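Local coordinates for CrtC domain-containing protein (Fusarium vanettenii 77-13-4, PDB 7A0Q) that acts as a kievitone hydratase, a lyase that probably detoxifies the plant defence compound kievitone by adding water to it, at residues 77-88 / 118-126; 40-48 / 157-165. All blocks are in the same frame, centred on the assembly; numbering follows the deposited sequence.

Overall arrangement
Both interactions lie in the N-terminal half of the chain, which carries the CrtC N-terminal lipocalin domain, and their centres are about 25 Å apart without touching. Interaction 1 is a buried contact in which two β-hairpins cross nearly at right angles; aromatic rings, valines and one bridging water carry it, and a magnesium ion sits beside it. Interaction 2 lies at the surface, where the irregular segment 40-48 covers a glycine-rich interruption in strand 158-168, and here direct hydrogen bonds to backbone carbonyls are joined by small apolar contacts. The hairpins thus meet mainly through side chains packed on strands, whereas the surface loop relies partly on backbone carbonyls of the bend as acceptors.

Interaction 1. Residues 77-88 / 118-126; sequences AHYLDNPVYTYF and VSVGNNGIK
The phenol oxygen of Y79 is gripped by T110 and by a water, which lies 2.8 Å from Y79 OH and accepts from S119 N at 2.9 Å. This water bridges two β-hairpins, 77-88 and 118-126, that cross almost perpendicularly: strands 77-81 and 123-126 make an angle of 85°. With CG anti to the backbone N (chi1 -177°), the Y79 ring lies with one face against V118, whose CB stands 3.5 Å from the ring centroid in a CH-pi contact only 8° off the normal. The carbonyl of S119 meets the same ring at its edge, O to CE2 3.4 Å. F88, two strand positions from T86, lays a ring face against the N123-G124 peptide. F88 CE1 lies 3.5 Å from G124 CA, with I125 CG1 at the ring edge; the backbone angles of G124 and the V118 carbonyl of the paired strand leave no room for a CB. N123 CB touches F88 CD2, and the amide is fixed by a bond from N123 ND2 to V120 O (2.9 Å) and by N141 N on its oxygen. V120 CG2 touches both T86 OG1 and F88 N, at 3.8 and 3.7 Å. T86 and S119, one from each hairpin, form the magnesium site together with S109. No direct hydrogen bond joins the segments, so aromatic packing, the bridging water and the shared metal site link the hairpins.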
loop_
_atom_site.group_PDB
_atom_site.type_symbol
_atom_site.label_atom_id
_atom_site.label_comp_id
_atom_site.label_asym_id
_atom_site.label_seq_id
_atom_site.Cartn_x
_atom_site.Cartn_y
_atom_site.Cartn_z
ATOM N N ALA A 77 -2.509 2.789 -7.203
ATOM C CA ALA A 77 -2.442 4.215 -7.495
ATOM C C ALA A 77 -1.619 4.888 -6.408
ATOM O O ALA A 77 -1.794 4.582 -5.225
ATOM C CB ALA A 77 -3.829 4.855 -7.550
ATOM N N HIS A 78 -0.739 5.813 -6.797
ATOM C CA HIS A 78 0.132 6.444 -5.812
ATOM C C HIS A 78 0.519 7.844 -6.265
ATOM O O HIS A 78 1.035 8.005 -7.375
ATOM C CB HIS A 78 1.387 5.597 -5.613
ATOM C CG HIS A 78 2.384 6.206 -4.679
ATOM N ND1 HIS A 78 3.738 6.186 -4.928
ATOM C CD2 HIS A 78 2.224 6.859 -3.502
ATOM C CE1 HIS A 78 4.373 6.789 -3.936
ATOM N NE2 HIS A 78 3.476 7.216 -3.063
ATOM N N TYR A 79 0.295 8.840 -5.404
ATOM C CA TYR A 79 0.776 10.203 -5.624
ATOM C C TYR A 79 1.776 10.562 -4.537
ATOM O O TYR A 79 1.505 10.357 -3.353
ATOM C CB TYR A 79 -0.370 11.220 -5.612
ATOM C CG TYR A 79 0.062 12.648 -5.898
ATOM C CD1 TYR A 79 0.570 13.466 -4.891
ATOM C CD2 TYR A 79 -0.058 13.179 -7.179
ATOM C CE1 TYR A 79 0.954 14.784 -5.155
ATOM C CE2 TYR A 79 0.324 14.491 -7.449
ATOM C CZ TYR A 79 0.832 15.280 -6.438
ATOM O OH TYR A 79 1.197 16.580 -6.717
ATOM N N LEU A 80 2.916 11.121 -4.938
ATOM C CA LEU A 80 3.939 11.548 -3.991
ATOM C C LEU A 80 4.239 13.026 -4.200
ATOM O O LEU A 80 4.536 13.452 -5.323
ATOM C CB LEU A 80 5.222 10.723 -4.154
ATOM C CG LEU A 80 6.330 11.110 -3.166
ATOM C CD1 LEU A 80 5.952 10.718 -1.746
ATOM C CD2 LEU A 80 7.661 10.483 -3.544
ATOM N N ASP A 81 4.162 13.803 -3.122
ATOM C CA ASP A 81 4.669 15.167 -3.131
ATOM C C ASP A 81 6.086 15.178 -2.575
ATOM O O ASP A 81 6.350 14.576 -1.532
ATOM C CB ASP A 81 3.791 16.115 -2.320
ATOM C CG ASP A 81 4.352 17.523 -2.316
ATOM O OD1 ASP A 81 4.326 18.159 -3.391
ATOM O OD2 ASP A 81 4.857 17.972 -1.263
ATOM N N ASN A 82 6.988 15.867 -3.269
ATOM C CA ASN A 82 8.399 15.932 -2.906
ATOM C C ASN A 82 8.899 17.327 -3.248
ATOM O O ASN A 82 8.353 17.967 -4.154
ATOM C CB ASN A 82 9.193 14.847 -3.658
ATOM C CG ASN A 82 10.688 14.949 -3.455
ATOM O OD1 ASN A 82 11.375 15.685 -4.164
ATOM N ND2 ASN A 82 11.203 14.199 -2.492
ATOM N N PRO A 83 9.901 17.845 -2.527
ATOM C CA PRO A 83 10.364 19.214 -2.818
ATOM C C PRO A 83 10.905 19.401 -4.227
ATOM O O PRO A 83 10.824 20.513 -4.769
ATOM C CB PRO A 83 11.451 19.441 -1.759
ATOM C CG PRO A 83 11.056 18.553 -0.635
ATOM C CD PRO A 83 10.480 17.325 -1.276
ATOM N N VAL A 84 11.442 18.353 -4.845
ATOM C CA VAL A 84 12.035 18.474 -6.175
ATOM C C VAL A 84 10.998 18.286 -7.273
ATOM O O VAL A 84 11.046 18.963 -8.302
ATOM C CB VAL A 84 13.194 17.468 -6.317
ATOM C CG1 VAL A 84 13.892 17.640 -7.661
ATOM C CG2 VAL A 84 14.176 17.637 -5.162
ATOM N N TYR A 85 10.060 17.363 -7.083
ATOM C CA TYR A 85 9.061 17.060 -8.097
ATOM C C TYR A 85 7.899 16.364 -7.409
ATOM O O TYR A 85 7.979 15.985 -6.240
ATOM C CB TYR A 85 9.637 16.182 -9.221
ATOM C CG TYR A 85 10.375 14.938 -8.745
ATOM C CD1 TYR A 85 9.702 13.903 -8.101
ATOM C CD2 TYR A 85 11.743 14.793 -8.949
ATOM C CE1 TYR A 85 10.365 12.767 -7.670
ATOM C CE2 TYR A 85 12.419 13.661 -8.516
ATOM C CZ TYR A 85 11.725 12.653 -7.873
ATOM O OH TYR A 85 12.382 11.524 -7.438
ATOM N N THR A 86 6.813 16.200 -8.152
ATOM C CA THR A 86 5.728 15.322 -7.751
ATOM C C THR A 86 5.661 14.173 -8.739
ATOM O O THR A 86 6.232 14.233 -9.828
ATOM C CB THR A 86 4.383 16.056 -7.737
ATOM O OG1 THR A 86 4.028 16.380 -9.087
ATOM C CG2 THR A 86 4.463 17.326 -6.932
ATOM N N TYR A 87 4.924 13.127 -8.380
ATOM C CA TYR A 87 4.604 12.142 -9.394
ATOM C C TYR A 87 3.325 11.417 -9.033
ATOM O O TYR A 87 2.891 11.394 -7.878
ATOM C CB TYR A 87 5.742 11.139 -9.638
ATOM C CG TYR A 87 6.172 10.224 -8.504
ATOM C CD1 TYR A 87 5.355 9.196 -8.039
ATOM C CD2 TYR A 87 7.444 10.331 -7.966
ATOM C CE1 TYR A 87 5.788 8.338 -7.027
ATOM C CE2 TYR A 87 7.887 9.468 -6.962
ATOM C CZ TYR A 87 7.051 8.478 -6.494
ATOM O OH TYR A 87 7.478 7.618 -5.504
ATOM N N PHE A 88 2.696 10.879 -10.067
ATOM C CA PHE A 88 1.642 9.892 -9.930
ATOM C C PHE A 88 2.091 8.643 -10.662
ATOM O O PHE A 88 2.646 8.726 -11.764
ATOM C CB PHE A 88 0.315 10.397 -10.516
ATOM C CG PHE A 88 -0.838 9.433 -10.343
ATOM C CD1 PHE A 88 -1.540 9.368 -9.140
ATOM C CD2 PHE A 88 -1.225 8.600 -11.390
ATOM C CE1 PHE A 88 -2.613 8.479 -8.989
ATOM C CE2 PHE A 88 -2.292 7.713 -11.250
ATOM C CZ PHE A 88 -2.991 7.653 -10.043
ATOM N N VAL A 118 -5.071 15.587 -5.487
ATOM C CA VAL A 118 -3.699 15.537 -5.982
ATOM C C VAL A 118 -3.711 14.876 -7.353
ATOM O O VAL A 118 -4.425 13.888 -7.579
ATOM C CB VAL A 118 -2.744 14.800 -5.019
ATOM C CG1 VAL A 118 -2.553 15.601 -3.698
ATOM C CG2 VAL A 118 -3.223 13.377 -4.752
ATOM N N SER A 119 -2.928 15.425 -8.277
ATOM C CA SER A 119 -2.965 14.903 -9.633
ATOM C C SER A 119 -1.701 15.270 -10.391
ATOM O O SER A 119 -1.023 16.254 -10.082
ATOM C CB SER A 119 -4.187 15.436 -10.385
ATOM O OG SER A 119 -4.121 16.850 -10.480
ATOM N N VAL A 120 -1.397 14.455 -11.395
ATOM C CA VAL A 120 -0.477 14.816 -12.469
ATOM C C VAL A 120 -1.246 14.543 -13.755
ATOM O O VAL A 120 -1.565 13.384 -14.053
ATOM C CB VAL A 120 0.843 14.027 -12.431
ATOM C CG1 VAL A 120 1.738 14.435 -13.606
ATOM C CG2 VAL A 120 1.580 14.244 -11.097
ATOM N N GLY A 121 -1.566 15.600 -14.497
ATOM C CA GLY A 121 -2.427 15.382 -15.641
ATOM C C GLY A 121 -3.810 14.939 -15.197
ATOM O O GLY A 121 -4.310 15.334 -14.142
ATOM N N ASN A 122 -4.435 14.098 -16.017
ATOM C CA ASN A 122 -5.769 13.572 -15.723
ATOM C C ASN A 122 -5.708 12.276 -14.931
ATOM O O ASN A 122 -6.450 11.330 -15.198
ATOM C CB ASN A 122 -6.548 13.376 -17.021
ATOM C CG ASN A 122 -8.054 13.420 -16.815
ATOM O OD1 ASN A 122 -8.544 13.767 -15.733
ATOM N ND2 ASN A 122 -8.800 13.065 -17.856
ATOM N N ASN A 123 -4.802 12.209 -13.955
ATOM C CA ASN A 123 -4.577 11.043 -13.119
ATOM C C ASN A 123 -4.362 11.543 -11.704
ATOM O O ASN A 123 -3.682 12.550 -11.513
ATOM C CB ASN A 123 -3.331 10.256 -13.558
ATOM C CG ASN A 123 -3.172 10.188 -15.064
ATOM O OD1 ASN A 123 -3.846 9.411 -15.729
ATOM N ND2 ASN A 123 -2.253 10.985 -15.607
ATOM N N GLY A 124 -4.920 10.861 -10.711
ATOM C CA GLY A 124 -4.651 11.290 -9.349
ATOM C C GLY A 124 -5.510 10.582 -8.313
ATOM O O GLY A 124 -6.082 9.513 -8.566
ATOM N N ILE A 125 -5.544 11.188 -7.124
ATOM C CA ILE A 125 -6.330 10.713 -5.988
ATOM C C ILE A 125 -7.060 11.915 -5.413
ATOM O O ILE A 125 -6.468 12.987 -5.248
ATOM C CB ILE A 125 -5.445 10.027 -4.925
ATOM C CG1 ILE A 125 -4.826 8.741 -5.499
ATOM C CG2 ILE A 125 -6.250 9.726 -3.659
ATOM C CD1 ILE A 125 -3.751 8.114 -4.613
ATOM N N LYS A 126 -8.357 11.773 -5.167
ATOM C CA LYS A 126 -9.078 12.910 -4.621
ATOM C C LYS A 126 -10.165 12.433 -3.676
ATOM O O LYS A 126 -10.687 11.322 -3.802
ATOM C CB LYS A 126 -9.694 13.775 -5.731
ATOM C CG LYS A 126 -10.746 13.064 -6.559
ATOM C CD LYS A 126 -11.268 13.954 -7.710
ATOM C CE LYS A 126 -11.958 15.209 -7.185
ATOM N NZ LYS A 126 -12.706 15.935 -8.270
HETATM O O HOH W 1 -1.372 17.640 -7.214
#

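Interaction 2. Residues 40-48 / 157-165; sequences AIPIVYGLS and AVANGGAGT
Segment 40-48, without regular secondary structure, passes so close over the end of the bend at 159-164 that the CA atoms of I43 and A163 are 4.2 Å apart, and V44 N donates to A163 O at 3.0 Å. An inverse gamma turn centred on P42, closed by I43 N to I41 O, bends the chain just before this point. Aliphatic carbons of I43 and V44 lie against the accepting oxygen: I43 CB is 3.4 Å from A163 O, and V44 CG2 also packs against it. In I43 the CG1 branch stands between the backbone N and the carbonyl carbon (chi1 62°) and leads away, leaving CG2 to meet A159 CB at 3.9 Å. V44 CG1 rests on the methyl of A163, whereas its CG2 meets T165 CG2 at 3.9 Å, the two side chains crossing at about a right angle; W174 of the adjoining strand backs both residues. The bend interrupts strand 158-168 of the N-terminal lipocalin-like domain. It starts as a type II β-turn from A159 to G162, and G161, G162 and G164 all have positive phi. On another side the bend reaches the closed eight-stranded C-terminal barrel, N160 OD1 bonding S234 OG and G161 N bonding T251 OG1, so this glycine-rich stretch lies where the two domains meet. Y45 folds back toward it, and its hydroxyl donates to a lone pair of G164 O at 3.1 Å, bent to 105° at the carbonyl. That oxygen lies near the plane of the ring, at its edge. Lacking a side chain, G164 lets Y45 OH approach its CA to 3.2 Å, while the ring of W209 meets the tyrosine with their planes at about 55°.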
loop_
_atom_site.group_PDB
_atom_site.type_symbol
_atom_site.label_atom_id
_atom_site.label_comp_id
_atom_site.label_asym_id
_atom_site.label_seq_id
_atom_site.Cartn_x
_atom_site.Cartn_y
_atom_site.Cartn_z
ATOM N N ALA A 40 -11.001 4.433 21.483
ATOM C CA ALA A 40 -10.461 4.245 22.826
ATOM C C ALA A 40 -8.946 4.405 22.865
ATOM O O ALA A 40 -8.388 4.771 23.906
ATOM C CB ALA A 40 -10.842 2.863 23.353
ATOM N N ILE A 41 -8.266 4.098 21.766
ATOM C CA ILE A 41 -6.818 4.246 21.674
ATOM C C ILE A 41 -6.531 5.662 21.195
ATOM O O ILE A 41 -7.020 6.048 20.121
ATOM C CB ILE A 41 -6.207 3.209 20.726
ATOM C CG1 ILE A 41 -6.360 1.803 21.328
ATOM C CG2 ILE A 41 -4.741 3.544 20.466
ATOM C CD1 ILE A 41 -6.154 0.688 20.330
ATOM N N PRO A 42 -5.785 6.466 21.950
ATOM C CA PRO A 42 -5.611 7.893 21.623
ATOM C C PRO A 42 -4.526 8.121 20.570
ATOM O O PRO A 42 -3.387 8.541 20.842
ATOM C CB PRO A 42 -5.257 8.505 22.982
ATOM C CG PRO A 42 -4.520 7.411 23.702
ATOM C CD PRO A 42 -5.153 6.104 23.236
ATOM N N ILE A 43 -4.882 7.836 19.319
ATOM C CA ILE A 43 -3.930 8.014 18.217
ATOM C C ILE A 43 -3.594 9.494 18.047
ATOM O O ILE A 43 -4.304 10.386 18.511
ATOM C CB ILE A 43 -4.460 7.391 16.913
ATOM C CG1 ILE A 43 -5.755 8.068 16.470
ATOM C CG2 ILE A 43 -4.684 5.889 17.100
ATOM C CD1 ILE A 43 -6.256 7.594 15.124
ATOM N N VAL A 44 -2.462 9.764 17.392
ATOM C CA VAL A 44 -1.890 11.109 17.472
ATOM C C VAL A 44 -2.392 12.067 16.395
ATOM O O VAL A 44 -1.831 13.156 16.231
ATOM C CB VAL A 44 -0.351 11.067 17.436
ATOM C CG1 VAL A 44 0.181 10.278 18.628
ATOM C CG2 VAL A 44 0.161 10.484 16.121
ATOM N N TYR A 45 -3.454 11.697 15.674
ATOM C CA TYR A 45 -4.059 12.620 14.713
ATOM C C TYR A 45 -5.508 12.233 14.458
ATOM O O TYR A 45 -5.955 11.129 14.788
ATOM C CB TYR A 45 -3.281 12.653 13.386
ATOM C CG TYR A 45 -2.830 11.304 12.896
ATOM C CD1 TYR A 45 -3.738 10.374 12.414
ATOM C CD2 TYR A 45 -1.484 10.947 12.933
ATOM C CE1 TYR A 45 -3.327 9.127 11.969
ATOM C CE2 TYR A 45 -1.067 9.721 12.495
ATOM C CZ TYR A 45 -1.982 8.807 12.018
ATOM O OH TYR A 45 -1.568 7.576 11.568
ATOM N N GLY A 46 -6.242 13.181 13.877
ATOM C CA GLY A 46 -7.525 12.876 13.240
ATOM C C GLY A 46 -7.275 12.451 11.802
ATOM O O GLY A 46 -6.467 13.050 11.096
ATOM N N LEU A 47 -7.967 11.391 11.385
ATOM C CA LEU A 47 -7.796 10.890 10.024
ATOM C C LEU A 47 -8.210 11.934 8.997
ATOM O O LEU A 47 -7.477 12.207 8.039
ATOM C CB LEU A 47 -8.596 9.606 9.823
ATOM C CG LEU A 47 -8.254 8.474 10.787
ATOM C CD1 LEU A 47 -8.875 7.158 10.337
ATOM C CD2 LEU A 47 -6.733 8.324 10.925
ATOM N N SER A 48 -9.401 12.514 9.177
ATOM C CA SER A 48 -9.950 13.413 8.163
ATOM C C SER A 48 -9.033 14.605 7.937
ATOM O O SER A 48 -8.777 15.004 6.791
ATOM C CB SER A 48 -11.339 13.894 8.603
ATOM O OG SER A 48 -12.279 12.832 8.642
ATOM N N ALA A 157 -9.006 1.302 11.060
ATOM C CA ALA A 157 -7.689 1.784 10.657
ATOM C C ALA A 157 -6.563 0.987 11.308
ATOM O O ALA A 157 -6.680 0.508 12.443
ATOM C CB ALA A 157 -7.512 3.264 11.015
ATOM N N VAL A 158 -5.474 0.834 10.550
ATOM C CA VAL A 158 -4.186 0.356 11.056
ATOM C C VAL A 158 -3.387 1.602 11.409
ATOM O O VAL A 158 -2.995 2.362 10.521
ATOM C CB VAL A 158 -3.440 -0.480 10.005
ATOM C CG1 VAL A 158 -2.060 -0.911 10.516
ATOM C CG2 VAL A 158 -4.280 -1.684 9.557
ATOM N N ALA A 159 -3.163 1.822 12.704
ATOM C CA ALA A 159 -2.425 2.986 13.192
ATOM C C ALA A 159 -0.980 2.542 13.404
ATOM O O ALA A 159 -0.632 1.993 14.457
ATOM C CB ALA A 159 -3.051 3.527 14.477
ATOM N N ASN A 160 -0.142 2.767 12.387
ATOM C CA ASN A 160 1.217 2.229 12.411
ATOM C C ASN A 160 1.954 2.687 13.656
ATOM O O ASN A 160 1.859 3.847 14.061
ATOM C CB ASN A 160 1.953 2.657 11.148
ATOM C CG ASN A 160 1.497 1.860 9.948
ATOM O OD1 ASN A 160 2.014 0.775 9.673
ATOM N ND2 ASN A 160 0.497 2.371 9.244
ATOM N N GLY A 161 2.698 1.759 14.262
ATOM C CA GLY A 161 3.412 2.062 15.487
ATOM C C GLY A 161 2.565 2.002 16.731
ATOM O O GLY A 161 3.100 2.193 17.834
ATOM N N GLY A 162 1.263 1.765 16.584
ATOM C CA GLY A 162 0.343 1.661 17.697
ATOM C C GLY A 162 -0.556 2.873 17.800
ATOM O O GLY A 162 -1.757 2.734 18.052
ATOM N N ALA A 163 0.012 4.064 17.601
ATOM C CA ALA A 163 -0.736 5.312 17.695
ATOM C C ALA A 163 -0.634 6.153 16.431
ATOM O O ALA A 163 -1.123 7.289 16.415
ATOM C CB ALA A 163 -0.268 6.132 18.903
ATOM N N GLY A 164 -0.003 5.637 15.380
ATOM C CA GLY A 164 -0.020 6.276 14.077
ATOM C C GLY A 164 1.286 6.903 13.654
ATOM O O GLY A 164 1.340 7.475 12.560
ATOM N N THR A 165 2.340 6.816 14.478
ATOM C CA THR A 165 3.614 7.457 14.162
ATOM C C THR A 165 4.773 6.565 14.592
ATOM O O THR A 165 4.662 5.788 15.540
ATOM C CB THR A 165 3.712 8.844 14.833
ATOM O OG1 THR A 165 4.930 9.500 14.445
ATOM C CG2 THR A 165 3.640 8.727 16.364
#